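Local coordinates for chitinase (Jonesia denitrificans, PDB 5VG0), which probably cleaves chitin oxidatively with a bound copper ion, this chain being the lytic polysaccharide monooxygenase domain of a longer chitinase, at residues W72-P77 with A122-S127. Sequence-based numbering, arbitrary orientation.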
loop_
_atom_site.group_PDB
_atom_site.type_symbol
_atom_site.label_atom_id
_atom_site.label_comp_id
_atom_site.label_asym_id
_atom_site.label_seq_id
_atom_site.Cartn_x
_atom_site.Cartn_y
_atom_site.Cartn_z
ATOM N N TRP A 72 0.606 -3.463 -8.251
ATOM C CA TRP A 72 1.699 -2.559 -7.936
ATOM C C TRP A 72 2.366 -2.041 -9.200
ATOM O O TRP A 72 2.487 -2.751 -10.201
ATOM C CB TRP A 72 2.790 -3.299 -7.170
ATOM C CG TRP A 72 2.499 -3.713 -5.764
ATOM C CD1 TRP A 72 1.787 -4.793 -5.344
ATOM C CD2 TRP A 72 2.960 -3.051 -4.583
ATOM N NE1 TRP A 72 1.777 -4.839 -3.973
ATOM C CE2 TRP A 72 2.491 -3.779 -3.481
ATOM C CE3 TRP A 72 3.729 -1.906 -4.358
ATOM C CZ2 TRP A 72 2.764 -3.409 -2.165
ATOM C CZ3 TRP A 72 4.001 -1.534 -3.051
ATOM C CH2 TRP A 72 3.522 -2.289 -1.973
ATOM N N LYS A 73 2.847 -0.808 -9.119
ATOM C CA LYS A 73 3.803 -0.245 -10.062
ATOM C C LYS A 73 5.091 -0.008 -9.297
ATOM O O LYS A 73 5.100 0.733 -8.314
ATOM C CB LYS A 73 3.286 1.076 -10.622
ATOM C CG LYS A 73 4.266 1.749 -11.551
ATOM C CD LYS A 73 3.661 2.981 -12.186
ATOM C CE LYS A 73 4.595 3.602 -13.205
ATOM N NZ LYS A 73 3.978 4.789 -13.838
ATOM N N LEU A 74 6.165 -0.656 -9.726
ATOM C CA LEU A 74 7.458 -0.502 -9.079
ATOM C C LEU A 74 8.358 0.315 -9.980
ATOM O O LEU A 74 8.541 -0.025 -11.144
ATOM C CB LEU A 74 8.103 -1.854 -8.797
ATOM C CG LEU A 74 7.226 -2.879 -8.086
ATOM C CD1 LEU A 74 8.073 -4.121 -7.781
ATOM C CD2 LEU A 74 6.584 -2.345 -6.819
ATOM N N THR A 75 8.913 1.389 -9.457
ATOM C CA THR A 75 9.896 2.148 -10.217
ATOM C C THR A 75 11.297 1.609 -10.029
ATOM O O THR A 75 12.135 1.788 -10.907
ATOM C CB THR A 75 9.825 3.640 -9.864
ATOM O OG1 THR A 75 9.994 3.821 -8.462
ATOM C CG2 THR A 75 8.486 4.221 -10.274
ATOM N N ALA A 76 11.557 0.921 -8.925
ATOM C CA ALA A 76 12.862 0.328 -8.678
ATOM C C ALA A 76 12.557 -1.011 -8.035
ATOM O O ALA A 76 12.214 -1.062 -6.843
ATOM C CB ALA A 76 13.696 1.220 -7.766
ATOM N N PRO A 77 12.645 -2.101 -8.781
ATOM C CA PRO A 77 12.205 -3.419 -8.279
ATOM C C PRO A 77 13.262 -4.128 -7.435
ATOM O O PRO A 77 13.978 -5.041 -7.855
ATOM C CB PRO A 77 11.915 -4.179 -9.573
ATOM C CG PRO A 77 12.882 -3.619 -10.535
ATOM C CD PRO A 77 13.042 -2.171 -10.191
ATOM N N ALA A 122 -0.613 -2.806 2.669
ATOM C CA ALA A 122 0.355 -3.611 1.948
ATOM C C ALA A 122 1.736 -3.165 2.386
ATOM O O ALA A 122 2.068 -1.990 2.285
ATOM C CB ALA A 122 0.175 -3.450 0.447
ATOM N N ARG A 123 2.529 -4.113 2.865
ATOM C CA ARG A 123 3.884 -3.873 3.333
ATOM C C ARG A 123 4.825 -4.677 2.447
ATOM O O ARG A 123 4.766 -5.907 2.432
ATOM C CB ARG A 123 3.984 -4.277 4.797
ATOM C CG ARG A 123 5.255 -3.908 5.469
ATOM C CD ARG A 123 5.080 -3.992 6.990
ATOM N NE ARG A 123 5.124 -5.362 7.467
ATOM C CZ ARG A 123 5.106 -5.710 8.748
ATOM N NH1 ARG A 123 4.962 -4.798 9.698
ATOM N NH2 ARG A 123 5.230 -6.981 9.086
ATOM N N TRP A 124 5.664 -3.976 1.711
ATOM C CA TRP A 124 6.633 -4.578 0.796
ATOM C C TRP A 124 7.988 -4.586 1.492
ATOM O O TRP A 124 8.585 -3.528 1.704
ATOM C CB TRP A 124 6.695 -3.745 -0.485
ATOM C CG TRP A 124 7.801 -4.101 -1.425
ATOM C CD1 TRP A 124 8.478 -5.272 -1.509
ATOM C CD2 TRP A 124 8.343 -3.248 -2.439
ATOM N NE1 TRP A 124 9.419 -5.198 -2.501
ATOM C CE2 TRP A 124 9.353 -3.966 -3.091
ATOM C CE3 TRP A 124 8.069 -1.952 -2.858
ATOM C CZ2 TRP A 124 10.094 -3.430 -4.145
ATOM C CZ3 TRP A 124 8.806 -1.424 -3.904
ATOM C CH2 TRP A 124 9.805 -2.158 -4.532
ATOM N N ASN A 125 8.473 -5.770 1.856
ATOM C CA ASN A 125 9.729 -5.905 2.582
ATOM C C ASN A 125 10.887 -6.132 1.616
ATOM O O ASN A 125 10.879 -7.073 0.818
ATOM C CB ASN A 125 9.625 -7.067 3.561
ATOM C CG ASN A 125 8.593 -6.830 4.619
ATOM O OD1 ASN A 125 8.656 -5.855 5.357
ATOM N ND2 ASN A 125 7.631 -7.702 4.689
ATOM N N VAL A 126 11.890 -5.284 1.700
ATOM C CA VAL A 126 13.063 -5.369 0.843
ATOM C C VAL A 126 14.069 -6.322 1.488
ATOM O O VAL A 126 14.335 -6.238 2.686
ATOM C CB VAL A 126 13.654 -3.964 0.641
ATOM C CG1 VAL A 126 14.953 -4.021 -0.148
ATOM C CG2 VAL A 126 12.609 -3.068 -0.058
ATOM N N SER A 127 14.633 -7.243 0.707
ATOM C CA SER A 127 15.401 -8.337 1.296
ATOM C C SER A 127 16.805 -7.951 1.716
ATOM O O SER A 127 17.395 -8.652 2.541
ATOM C CB SER A 127 15.457 -9.523 0.349
ATOM O OG SER A 127 16.151 -9.184 -0.805
#
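Ala76 O lies at the edge of the Trp124 indole, in the plane of the ring, 3.5 Å from Trp124 CH2. The contact crosses the core of the immunoglobulin-like beta sandwich of this monooxygenase domain. Strand 68-74 belongs to one sheet and strand 118-126 to the other. The two short strand segments run 11.7 Å apart at their closest, so large side chains have to span the gap. Trp124 does most of this. Its CG is anti to the backbone N (chi1 170°), and its six-membered ring reaches the opposite sheet. There Leu74 meets it tip to tip. Leu74 CD2 sits over one face, 4.2 Å from the centroid of the Trp124 six-membered ring, in a CH-pi contact. The edge of Trp124 also points at the face of Trp72 in an edge-to-face pair, with the ring planes at 69°. Trp72 CH2 packs against Trp124 CB at 3.8 Å. The indole nitrogens bond outside the two segments: Trp124 NE1 to Thr80 OG1, and Trp72 NE1 to Tyr85 OH. Trp83 stacks on Trp124 and also meets the Trp72 ring. An alanine in place of Trp124 would probably leave Leu74 CD2 without its aromatic face and Thr80 OG1 without its indole partner, and open a gap between the sheets. The copper site is next to this cluster. The backbone of Ala76 is hydrogen-bonded to that of His1, which binds the copper together with His78 in the histidine brace. The side chain of Ala76 comes within about 4 Å of the metal. Trp124 thus borders the loop that passes beside the copper. At the far end of the contact, Trp72 CZ2 rests on Ala122 CB at 3.7 Å.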